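Local structure of ubiquitin-like-specific protease 2 (Saccharomyces cerevisiae, 5LNB) at residues I62-S65 / I66-I70; N222-K225 / F226-P230; N229-E232 / T233-W237. The protein cleaves SUMO from modified proteins as a thiol protease of the peptidase C48 family, the chain here holding its catalytic domain. One frame throughout, in Å; residues are numbered along the deposited sequence.

Contact 1: residues I62-S65 / I66-I70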
loop_
_atom_site.group_PDB
_atom_site.type_symbol
_atom_site.label_atom_id
_atom_site.label_comp_id
_atom_site.label_asym_id
_atom_site.label_seq_id
_atom_site.Cartn_x
_atom_site.Cartn_y
_atom_site.Cartn_z
ATOM N N ILE A 62 -6.087 0.803 5.728
ATOM C CA ILE A 62 -5.313 1.558 6.707
ATOM C C ILE A 62 -6.227 2.423 7.563
ATOM O O ILE A 62 -6.020 2.558 8.773
ATOM C CB ILE A 62 -4.228 2.379 5.999
ATOM C CG1 ILE A 62 -3.151 1.430 5.454
ATOM C CG2 ILE A 62 -3.625 3.391 6.950
ATOM C CD1 ILE A 62 -2.064 2.124 4.674
ATOM N N GLU A 63 -7.265 2.996 6.957
ATOM C CA GLU A 63 -8.255 3.735 7.728
ATOM C C GLU A 63 -8.970 2.824 8.717
ATOM O O GLU A 63 -9.274 3.232 9.843
ATOM C CB GLU A 63 -9.251 4.399 6.783
ATOM C CG GLU A 63 -8.651 5.544 5.989
ATOM C CD GLU A 63 -8.444 6.799 6.840
ATOM O OE1 GLU A 63 -9.269 7.043 7.752
ATOM O OE2 GLU A 63 -7.458 7.539 6.597
ATOM N N SER A 64 -9.253 1.587 8.310
ATOM C CA SER A 64 -9.847 0.631 9.237
ATOM C C SER A 64 -8.936 0.408 10.430
ATOM O O SER A 64 -9.396 0.373 11.579
ATOM C CB SER A 64 -10.128 -0.688 8.516
ATOM O OG SER A 64 -10.372 -1.735 9.437
ATOM N N SER A 65 -7.632 0.278 10.171
ATOM C CA SER A 65 -6.656 0.127 11.243
ATOM C C SER A 65 -6.653 1.343 12.158
ATOM O O SER A 65 -6.521 1.211 13.382
ATOM C CB SER A 65 -5.266 -0.106 10.645
ATOM O OG SER A 65 -4.271 -0.097 11.645
ATOM N N ILE A 66 -6.802 2.540 11.586
ATOM C CA ILE A 66 -6.865 3.738 12.418
ATOM C C ILE A 66 -8.155 3.759 13.230
ATOM O O ILE A 66 -8.144 4.113 14.416
ATOM C CB ILE A 66 -6.706 5.004 11.552
ATOM C CG1 ILE A 66 -5.283 5.063 10.968
ATOM C CG2 ILE A 66 -7.082 6.276 12.358
ATOM C CD1 ILE A 66 -5.065 6.101 9.897
ATOM N N GLU A 67 -9.283 3.366 12.614
ATOM C CA GLU A 67 -10.559 3.354 13.332
ATOM C C GLU A 67 -10.496 2.448 14.553
ATOM O O GLU A 67 -11.082 2.753 15.597
ATOM C CB GLU A 67 -11.695 2.895 12.417
ATOM C CG GLU A 67 -11.966 3.766 11.206
ATOM C CD GLU A 67 -13.018 3.146 10.276
ATOM O OE1 GLU A 67 -12.754 3.018 9.053
ATOM O OE2 GLU A 67 -14.101 2.769 10.782
ATOM N N LYS A 68 -9.818 1.310 14.434
ATOM C CA LYS A 68 -9.744 0.358 15.531
ATOM C C LYS A 68 -8.683 0.722 16.560
ATOM O O LYS A 68 -8.480 -0.043 17.509
ATOM C CB LYS A 68 -9.477 -1.048 14.985
ATOM C CG LYS A 68 -10.536 -1.548 14.017
ATOM C CD LYS A 68 -10.333 -3.022 13.709
ATOM C CE LYS A 68 -11.511 -3.599 12.934
ATOM N NZ LYS A 68 -11.601 -3.040 11.555
ATOM N N SER A 69 -8.015 1.867 16.404
ATOM C CA SER A 69 -6.932 2.282 17.294
ATOM C C SER A 69 -5.800 1.266 17.306
ATOM O O SER A 69 -5.076 1.149 18.292
ATOM C CB SER A 69 -7.425 2.521 18.724
ATOM O OG SER A 69 -8.755 2.991 18.726
ATOM N N ILE A 70 -5.648 0.503 16.222
ATOM C CA ILE A 70 -4.466 -0.336 16.095
ATOM C C ILE A 70 -3.239 0.538 15.886
ATOM O O ILE A 70 -2.153 0.256 16.407
ATOM C CB ILE A 70 -4.651 -1.346 14.950
ATOM C CG1 ILE A 70 -5.812 -2.289 15.259
ATOM C CG2 ILE A 70 -3.358 -2.121 14.706
ATOM C CD1 ILE A 70 -6.130 -3.238 14.128
#
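Ser64 and Lys68 meet one helical turn apart, and theirs is the polar side-chain link of this helix end: NZ of Lys68 donates to OG of Ser64 over 2.8 Å. Two torsions make it possible. The serine hydroxyl stands anti to its own nitrogen (chi1 165°), while the lysine runs out extended as far as CE and then bends at its last torsion (68°), which swings the ammonium back over the serine. The aliphatic part of the lysine rests on the same residue's backbone, CG lying 3.3 Å from the carbonyl oxygen of Ser64. Without the hydroxyl, as with an alanine at Ser64, the ammonium is likely to lose this acceptor and the end of the lysine to swing away from the helix.

Backbone bonds close the helix. Ile66 N donates to Ile62 O, Glu67 N to Glu63 O at 2.8 Å, and Lys68 N to Ser64 O. The pattern then changes: Ser69 takes a positive phi (59°), its N bonds to Ile66 O, and Ile70 N reaches back to Ser65 O over 3.1 Å. This is a Schellman motif, a common way to end a helix and turn the chain aside.

Apolar contact is lighter: CG2 of Ile62 approaches CD1 of Ile66 at 4.3 Å. Beyond the turn, CB of Ile70 packs against a hydroxyl, 3.6 Å from OG of Ser65.

The turn ends helix 51-67. Ile62 and Ile66 both pack on strand 76-78, through Val76, at the edge of the mixed sheet. Glu63, turned to another side, forms salt bridges with Lys59 and Arg73, and OG of Ser65 bonds to the carbonyl oxygen of Phe227 at the end of helix 215-228.

Contact 2: residues N222-K225 / F226-P230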
loop_
_atom_site.group_PDB
_atom_site.type_symbol
_atom_site.label_atom_id
_atom_site.label_comp_id
_atom_site.label_asym_id
_atom_site.label_seq_id
_atom_site.Cartn_x
_atom_site.Cartn_y
_atom_site.Cartn_z
ATOM N N ASN A 222 -1.601 -8.084 1.758
ATOM C CA ASN A 222 -0.399 -8.024 2.579
ATOM C C ASN A 222 -0.369 -6.739 3.397
ATOM O O ASN A 222 -0.062 -6.763 4.597
ATOM C CB ASN A 222 0.847 -8.148 1.697
ATOM C CG ASN A 222 1.021 -9.556 1.128
ATOM O OD1 ASN A 222 0.495 -10.532 1.676
ATOM N ND2 ASN A 222 1.750 -9.662 0.028
ATOM N N ILE A 223 -0.715 -5.615 2.770
ATOM C CA ILE A 223 -0.833 -4.360 3.505
ATOM C C ILE A 223 -1.927 -4.468 4.556
ATOM O O ILE A 223 -1.749 -4.058 5.709
ATOM C CB ILE A 223 -1.084 -3.192 2.532
ATOM C CG1 ILE A 223 0.198 -2.906 1.730
ATOM C CG2 ILE A 223 -1.572 -1.964 3.296
ATOM C CD1 ILE A 223 0.063 -1.878 0.638
ATOM N N ARG A 224 -3.070 -5.036 4.181
ATOM C CA ARG A 224 -4.147 -5.225 5.141
ATOM C C ARG A 224 -3.676 -6.026 6.345
ATOM O O ARG A 224 -3.948 -5.660 7.493
ATOM C CB ARG A 224 -5.328 -5.923 4.475
ATOM C CG ARG A 224 -6.443 -6.245 5.452
ATOM C CD ARG A 224 -7.601 -6.958 4.778
ATOM N NE ARG A 224 -8.666 -7.227 5.732
ATOM C CZ ARG A 224 -9.732 -7.978 5.471
ATOM N NH1 ARG A 224 -9.870 -8.553 4.282
ATOM N NH2 ARG A 224 -10.658 -8.163 6.402
ATOM N N LYS A 225 -2.972 -7.136 6.100
ATOM C CA LYS A 225 -2.492 -7.954 7.210
ATOM C C LYS A 225 -1.508 -7.174 8.074
ATOM O O LYS A 225 -1.573 -7.222 9.306
ATOM C CB LYS A 225 -1.850 -9.236 6.687
ATOM C CG LYS A 225 -1.220 -10.105 7.767
ATOM C CD LYS A 225 -2.245 -10.607 8.773
ATOM C CE LYS A 225 -3.387 -11.340 8.073
ATOM N NZ LYS A 225 -4.253 -12.089 9.037
ATOM N N PHE A 226 -0.582 -6.449 7.443
ATOM C CA PHE A 226 0.394 -5.677 8.208
ATOM C C PHE A 226 -0.295 -4.760 9.216
ATOM O O PHE A 226 0.111 -4.685 10.382
ATOM C CB PHE A 226 1.282 -4.869 7.254
ATOM C CG PHE A 226 2.322 -4.030 7.950
ATOM C CD1 PHE A 226 2.003 -2.758 8.434
ATOM C CD2 PHE A 226 3.623 -4.502 8.114
ATOM C CE1 PHE A 226 2.962 -1.977 9.077
ATOM C CE2 PHE A 226 4.590 -3.728 8.757
ATOM C CZ PHE A 226 4.261 -2.460 9.242
ATOM N N PHE A 227 -1.361 -4.077 8.798
ATOM C CA PHE A 227 -1.993 -3.075 9.648
ATOM C C PHE A 227 -3.081 -3.635 10.556
ATOM O O PHE A 227 -3.661 -2.880 11.338
ATOM C CB PHE A 227 -2.536 -1.940 8.796
ATOM C CG PHE A 227 -1.469 -0.999 8.342
ATOM C CD1 PHE A 227 -0.984 -0.023 9.200
ATOM C CD2 PHE A 227 -0.915 -1.115 7.078
ATOM C CE1 PHE A 227 0.020 0.833 8.793
ATOM C CE2 PHE A 227 0.081 -0.262 6.666
ATOM C CZ PHE A 227 0.558 0.711 7.524
ATOM N N GLU A 228 -3.345 -4.936 10.512
ATOM C CA GLU A 228 -4.052 -5.531 11.636
ATOM C C GLU A 228 -3.151 -5.654 12.865
ATOM O O GLU A 228 -3.665 -5.694 13.987
ATOM C CB GLU A 228 -4.634 -6.886 11.230
ATOM C CG GLU A 228 -5.640 -6.743 10.095
ATOM C CD GLU A 228 -6.195 -8.068 9.578
ATOM O OE1 GLU A 228 -5.520 -9.120 9.721
ATOM O OE2 GLU A 228 -7.320 -8.043 9.019
ATOM N N ASN A 229 -1.817 -5.692 12.684
ATOM C CA ASN A 229 -0.871 -5.710 13.801
ATOM C C ASN A 229 0.544 -5.462 13.280
ATOM O O ASN A 229 1.275 -6.412 12.966
ATOM C CB ASN A 229 -0.938 -7.034 14.564
ATOM C CG ASN A 229 -0.124 -7.007 15.855
ATOM O OD1 ASN A 229 0.862 -6.278 15.965
ATOM N ND2 ASN A 229 -0.529 -7.813 16.830
ATOM N N PRO A 230 0.963 -4.199 13.170
ATOM C CA PRO A 230 2.266 -3.900 12.558
ATOM C C PRO A 230 3.455 -4.424 13.352
ATOM O O PRO A 230 4.367 -5.025 12.776
ATOM C CB PRO A 230 2.266 -2.369 12.486
ATOM C CG PRO A 230 0.807 -2.011 12.428
ATOM C CD PRO A 230 0.146 -2.987 13.347
#
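The ring of Phe227 meets Ile223 at its edge: the carbonyl oxygen of Ile223 lies near the ring plane, 3.4 Å from CD2 of Phe227. The same atom CD2 meets CG2 of Ile223 at 3.9 Å, the two side chains lying side by side and pointing the same way. One face of the Phe227 ring takes the neighbouring Phe226, whose CD1 sits 3.5 Å above the plane and over its centre. Phe226 in turn has CG of Phe227 at its edge, in plane, and CA of Pro230 over one face, offset toward the rim. The two rings leave the backbone in different directions, CG of Phe226 anti to its nitrogen (chi1 180°) and CG of Phe227 beside its own (-78°), which lets the edge of one meet the face of the other.

On another side of the helix the chemistry is ionic. Glu228 holds its carboxylate between two cations of the preceding turn: OE1 faces NZ of Lys225 at 3.3 Å, a salt bridge with a weak hydrogen bond, and OE2 faces NE of Arg224 at 3.6 Å, a long one. The guanidinium and carboxylate planes stand 78° apart, far from a flat paired geometry. Asp257 is the stronger partner of Lys225.

The main chain shows the helix running out. Phe226 N bonds to Asn222 O and Phe227 N to Ile223 O at 3.1 Å, but Glu228 N divides itself between a weak bond to Arg224 O and one of 3.1 Å to Lys225 O, from above that carbonyl plane.

The result is an amphipathic helix end in the papain-like cysteine protease fold of this family: Ile223 and Phe227 pack on Val114 of the central sheet, Phe226 meets Tyr112 edge-to-face, and the salt-bridge network lies on another side.

Contact 3: residues N229-E232 / T233-W237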
loop_
_atom_site.group_PDB
_atom_site.type_symbol
_atom_site.label_atom_id
_atom_site.label_comp_id
_atom_site.label_asym_id
_atom_site.label_seq_id
_atom_site.Cartn_x
_atom_site.Cartn_y
_atom_site.Cartn_z
ATOM N N ASN A 229 -1.817 -5.692 12.684
ATOM C CA ASN A 229 -0.871 -5.710 13.801
ATOM C C ASN A 229 0.544 -5.462 13.280
ATOM O O ASN A 229 1.275 -6.412 12.966
ATOM C CB ASN A 229 -0.938 -7.034 14.564
ATOM C CG ASN A 229 -0.124 -7.007 15.855
ATOM O OD1 ASN A 229 0.862 -6.278 15.965
ATOM N ND2 ASN A 229 -0.529 -7.813 16.830
ATOM N N PRO A 230 0.963 -4.199 13.170
ATOM C CA PRO A 230 2.266 -3.900 12.558
ATOM C C PRO A 230 3.455 -4.424 13.352
ATOM O O PRO A 230 4.367 -5.025 12.776
ATOM C CB PRO A 230 2.266 -2.369 12.486
ATOM C CG PRO A 230 0.807 -2.011 12.428
ATOM C CD PRO A 230 0.146 -2.987 13.347
ATOM N N VAL A 231 3.469 -4.207 14.667
ATOM C CA VAL A 231 4.584 -4.697 15.476
ATOM C C VAL A 231 4.748 -6.202 15.295
ATOM O O VAL A 231 5.859 -6.706 15.083
ATOM C CB VAL A 231 4.382 -4.329 16.956
ATOM C CG1 VAL A 231 5.411 -5.052 17.827
ATOM C CG2 VAL A 231 4.437 -2.814 17.149
ATOM N N GLU A 232 3.642 -6.944 15.362
ATOM C CA GLU A 232 3.734 -8.394 15.218
ATOM C C GLU A 232 4.198 -8.785 13.819
ATOM O O GLU A 232 5.034 -9.684 13.665
ATOM C CB GLU A 232 2.395 -9.046 15.540
ATOM C CG GLU A 232 2.432 -10.558 15.509
ATOM C CD GLU A 232 1.082 -11.174 15.832
ATOM O OE1 GLU A 232 0.109 -10.917 15.088
ATOM O OE2 GLU A 232 0.993 -11.898 16.841
ATOM N N THR A 233 3.672 -8.121 12.787
ATOM C CA THR A 233 4.089 -8.448 11.427
ATOM C C THR A 233 5.570 -8.161 11.235
ATOM O O THR A 233 6.293 -8.960 10.630
ATOM C CB THR A 233 3.256 -7.672 10.410
ATOM O OG1 THR A 233 1.864 -7.840 10.708
ATOM C CG2 THR A 233 3.552 -8.168 8.987
ATOM N N ILE A 234 6.041 -7.026 11.751
ATOM C CA ILE A 234 7.462 -6.716 11.654
ATOM C C ILE A 234 8.290 -7.817 12.310
ATOM O O ILE A 234 9.329 -8.230 11.782
ATOM C CB ILE A 234 7.745 -5.335 12.266
ATOM C CG1 ILE A 234 7.132 -4.224 11.395
ATOM C CG2 ILE A 234 9.239 -5.128 12.441
ATOM C CD1 ILE A 234 7.183 -2.827 12.047
ATOM N N ASP A 235 7.827 -8.330 13.452
ATOM C CA ASP A 235 8.569 -9.380 14.142
ATOM C C ASP A 235 8.570 -10.677 13.339
ATOM O O ASP A 235 9.592 -11.368 13.272
ATOM C CB ASP A 235 7.998 -9.596 15.544
ATOM C CG ASP A 235 8.524 -8.580 16.548
ATOM O OD1 ASP A 235 9.699 -8.175 16.411
ATOM O OD2 ASP A 235 7.770 -8.176 17.467
ATOM N N VAL A 236 7.443 -11.018 12.712
ATOM C CA VAL A 236 7.389 -12.216 11.877
ATOM C C VAL A 236 8.433 -12.139 10.771
ATOM O O VAL A 236 9.214 -13.072 10.563
ATOM C CB VAL A 236 5.973 -12.411 11.301
ATOM C CG1 VAL A 236 5.961 -13.580 10.307
ATOM C CG2 VAL A 236 4.987 -12.668 12.426
ATOM N N TRP A 237 8.443 -11.030 10.028
ATOM C CA TRP A 237 9.443 -10.840 8.984
ATOM C C TRP A 237 10.857 -10.850 9.553
ATOM O O TRP A 237 11.749 -11.491 8.989
ATOM C CB TRP A 237 9.186 -9.526 8.249
ATOM C CG TRP A 237 8.018 -9.576 7.338
ATOM C CD1 TRP A 237 7.473 -10.694 6.757
ATOM C CD2 TRP A 237 7.238 -8.465 6.882
ATOM N NE1 TRP A 237 6.404 -10.339 5.973
ATOM C CE2 TRP A 237 6.237 -8.979 6.035
ATOM C CE3 TRP A 237 7.292 -7.081 7.107
ATOM C CZ2 TRP A 237 5.303 -8.161 5.410
ATOM C CZ3 TRP A 237 6.367 -6.274 6.490
ATOM C CH2 TRP A 237 5.382 -6.814 5.648
#
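Thr233 opens the second segment by gripping Asn229 O twice: its N donates at 2.9 Å in the carbonyl plane, and its OG1 at 2.7 Å from above that plane. The hydroxyl can do so because it stands beside its own nitrogen, with chi1 at -51°. Asn229 is the N-cap, and its OD1 accepts from Glu232 N over 2.9 Å, so both its oxygens hold the first turn. Thr233 also places CG2 over one face of the Trp237 ring, 3.9 Å above the plane and offset toward the rim.

Ile234 N bonds to Pro230 O in a nearly straight line (N-H...O 169°), and its CG1 packs 3.2 Å from the same oxygen. Asp235 N goes to Val231 O; the aspartate lies alongside the valine, OD2 3.9 Å from CG1 of Val231. Val236 N takes Glu232 O at 2.9 Å, and Trp237 N continues with Thr233 O.

Helix 230-238 starts directly after helix 215-228, and Thr233 and Ile234 lean back on Phe226 of that helix. Ile234 and Pro230 touch Tyr112 of strand 112-119, Val236 packs on helix 245-255, and Trp237 meets Phe164 and Phe256.

Contacts 2 and 3 share Asn229 and Pro230 and join two successive helices: helix 215-228 ends in the first, and helix 230-238 begins in the second. Contact 1 lies earlier in the chain and ends helix 51-67 beside them; its Ile70 packs on Phe227, Glu228 and Pro230. Contact 2 has its centre nearest that of the chain and the most buried residues, with aromatic packing inward and a charged network on another side. Contacts 1 and 3 lie further out and rely on helix-end polar chemistry, a Schellman closure in one and an asparagine N-cap in the other. Where the two successive helices meet, CD2 of Phe226 packs on CZ3 of Trp237.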